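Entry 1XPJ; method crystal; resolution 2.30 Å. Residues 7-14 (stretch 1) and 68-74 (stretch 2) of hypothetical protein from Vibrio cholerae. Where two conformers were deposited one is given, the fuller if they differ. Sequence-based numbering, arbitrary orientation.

Stretch 1 (7-14) DLDGTLTQ
Stretch 2 68-74: IITEWLD

A helix can pack against an irregular loop without any hydrogen bond between them; here the side-chain contacts are apolar. Residues 68-74 lie within a longer helix, with Trp-72 N to Ile-68 O at 3.0 Å and Leu-73 N to Ile-69 O at 2.8 Å. The loop, 7-14, is gathered around one carbonyl: Leu-12 N donates to Leu-8 O at 2.8 Å, and Thr-11 N and Thr-13 N each make a weak bond to Leu-8 O at 3.3 Å. Gly-10 (phi/psi 94/-17) turns the chain, and its N donates to Thr-13 OG1 at 3.2 Å.

Ile-68 does not reach the loop; Ile-69 (m, t) makes the first contact. Its CB points sideways, yet Ile-69 CG1 lies 3.8 Å from Leu-8 CD2 (Leu-8 is t, p); Leu-8 CA and Ile-69 CA are 8.8 Å apart. Thr-70 and Glu-71 make no contact with the loop. The CA-to-CB bond of Trp-72 (chi1 t, chi2 93°) points toward the loop: Trp-72 CH2 approaches Leu-12 O to 3.4 Å at the ring edge and Thr-13 CG2 (Thr-13 is p) to 3.9 Å obliquely, while Trp-72 CZ3 sits 4.3 Å from Leu-8 CD1. Leu-73 (m, t) starts sideways, but its end comes nearer, placing Leu-73 CD2 4.4 Å from Leu-8 CD1 and 4.5 Å from Leu-12 CD2 (Leu-12 chi1 -91°, chi2 20°, both off-rotamer). The contact buries 237 Å².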

# COMPACT_ATOMS: atom_id res chain seq x y z
N ASP A 7 -16.65 -5.63 1.12
CA ASP A 7 -16.35 -5.21 2.47
C ASP A 7 -16.62 -6.40 3.42
O ASP A 7 -17.30 -7.36 3.04
CB ASP A 7 -17.24 -4.02 2.81
CG ASP A 7 -16.87 -3.33 4.11
OD1 ASP A 7 -15.68 -3.19 4.43
OD2 ASP A 7 -17.75 -2.88 4.89
N LEU A 8 -16.08 -6.35 4.64
CA LEU A 8 -16.22 -7.50 5.53
C LEU A 8 -17.25 -7.25 6.62
O LEU A 8 -18.29 -7.91 6.62
CB LEU A 8 -14.85 -7.88 6.10
CG LEU A 8 -14.69 -8.94 7.19
CD1 LEU A 8 -15.21 -10.31 6.76
CD2 LEU A 8 -13.20 -9.03 7.53
N ASP A 9 -16.97 -6.30 7.52
CA ASP A 9 -17.83 -6.00 8.66
C ASP A 9 -19.10 -5.24 8.23
O ASP A 9 -19.02 -4.13 7.70
CB ASP A 9 -17.07 -5.18 9.71
CG ASP A 9 -15.86 -5.92 10.28
OD1 ASP A 9 -16.04 -7.01 10.85
OD2 ASP A 9 -14.69 -5.49 10.22
N GLY A 10 -20.26 -5.85 8.48
CA GLY A 10 -21.52 -5.25 8.10
C GLY A 10 -22.03 -5.72 6.75
O GLY A 10 -23.20 -5.53 6.43
N THR A 11 -21.14 -6.31 5.95
CA THR A 11 -21.51 -6.82 4.63
C THR A 11 -21.57 -8.32 4.68
O THR A 11 -22.58 -8.92 4.31
CB THR A 11 -20.48 -6.37 3.57
OG1 THR A 11 -20.65 -4.98 3.31
CG2 THR A 11 -20.75 -7.01 2.20
N LEU A 12 -20.48 -8.94 5.13
CA LEU A 12 -20.47 -10.39 5.32
C LEU A 12 -20.84 -10.76 6.77
O LEU A 12 -21.13 -11.93 7.04
CB LEU A 12 -19.10 -10.95 4.93
CG LEU A 12 -18.88 -11.43 3.49
CD1 LEU A 12 -19.88 -10.84 2.51
CD2 LEU A 12 -17.45 -11.16 3.03
N THR A 13 -20.85 -9.77 7.67
CA THR A 13 -21.16 -9.99 9.09
C THR A 13 -22.34 -9.14 9.56
O THR A 13 -22.62 -8.08 8.98
CB THR A 13 -19.91 -9.75 10.03
OG1 THR A 13 -19.81 -8.36 10.38
CG2 THR A 13 -18.57 -10.04 9.33
N GLN A 14 -23.02 -9.61 10.60
CA GLN A 14 -24.14 -8.90 11.20
C GLN A 14 -23.66 -7.86 12.20
O GLN A 14 -24.48 -7.15 12.82
CB GLN A 14 -25.09 -9.88 11.88
CG GLN A 14 -25.78 -10.83 10.92
CD GLN A 14 -26.74 -11.78 11.59
OE1 GLN A 14 -27.23 -11.52 12.69
NE2 GLN A 14 -27.03 -12.90 10.93
N ILE A 68 -7.43 -13.94 12.05
CA ILE A 68 -8.83 -14.08 12.47
C ILE A 68 -9.82 -13.91 11.33
O ILE A 68 -10.86 -14.56 11.33
CB ILE A 68 -9.15 -13.12 13.65
CG1 ILE A 68 -8.65 -13.74 14.95
CG2 ILE A 68 -10.65 -12.82 13.77
CD1 ILE A 68 -8.40 -12.73 16.05
N ILE A 69 -9.48 -13.05 10.37
CA ILE A 69 -10.30 -12.91 9.17
C ILE A 69 -10.35 -14.23 8.38
O ILE A 69 -11.43 -14.72 8.06
CB ILE A 69 -9.78 -11.77 8.27
CG1 ILE A 69 -9.98 -10.41 8.95
CG2 ILE A 69 -10.42 -11.83 6.85
CD1 ILE A 69 -9.22 -9.29 8.25
N THR A 70 -9.19 -14.79 8.08
CA THR A 70 -9.14 -15.99 7.25
C THR A 70 -9.83 -17.15 7.94
O THR A 70 -10.67 -17.81 7.35
CB THR A 70 -7.68 -16.34 6.85
OG1 THR A 70 -7.00 -16.92 7.96
CG2 THR A 70 -6.89 -15.07 6.53
N GLU A 71 -9.48 -17.36 9.20
CA GLU A 71 -10.14 -18.37 10.03
C GLU A 71 -11.67 -18.24 9.96
O GLU A 71 -12.34 -19.18 9.75
CB GLU A 71 -9.64 -18.26 11.49
CG GLU A 71 -10.26 -19.32 12.40
CD GLU A 71 -9.95 -19.07 13.86
OE1 GLU A 71 -10.54 -18.14 14.45
OE2 GLU A 71 -9.12 -19.83 14.42
N TRP A 72 -12.18 -17.02 10.11
CA TRP A 72 -13.62 -16.77 10.07
C TRP A 72 -14.22 -17.05 8.69
O TRP A 72 -15.27 -17.69 8.58
CB TRP A 72 -13.93 -15.34 10.52
CG TRP A 72 -15.38 -15.07 10.71
CD1 TRP A 72 -16.09 -15.18 11.88
CD2 TRP A 72 -16.32 -14.64 9.72
NE1 TRP A 72 -17.41 -14.84 11.68
CE2 TRP A 72 -17.58 -14.50 10.35
CE3 TRP A 72 -16.23 -14.34 8.34
CZ2 TRP A 72 -18.74 -14.08 9.66
CZ3 TRP A 72 -17.38 -13.92 7.66
CH2 TRP A 72 -18.61 -13.79 8.32
N LEU A 73 -13.55 -16.57 7.65
CA LEU A 73 -13.98 -16.83 6.28
C LEU A 73 -14.06 -18.33 6.01
O LEU A 73 -15.09 -18.81 5.53
CB LEU A 73 -13.08 -16.09 5.25
CG LEU A 73 -13.15 -14.55 5.26
CD1 LEU A 73 -11.93 -13.95 4.61
CD2 LEU A 73 -14.39 -14.04 4.56
N ASP A 74 -13.00 -19.07 6.37
CA ASP A 74 -12.99 -20.54 6.24
C ASP A 74 -14.10 -21.26 7.01
O ASP A 74 -14.75 -22.17 6.48
CB ASP A 74 -11.63 -21.12 6.67
CG ASP A 74 -10.49 -20.68 5.77
OD1 ASP A 74 -10.76 -20.22 4.64
OD2 ASP A 74 -9.29 -20.75 6.10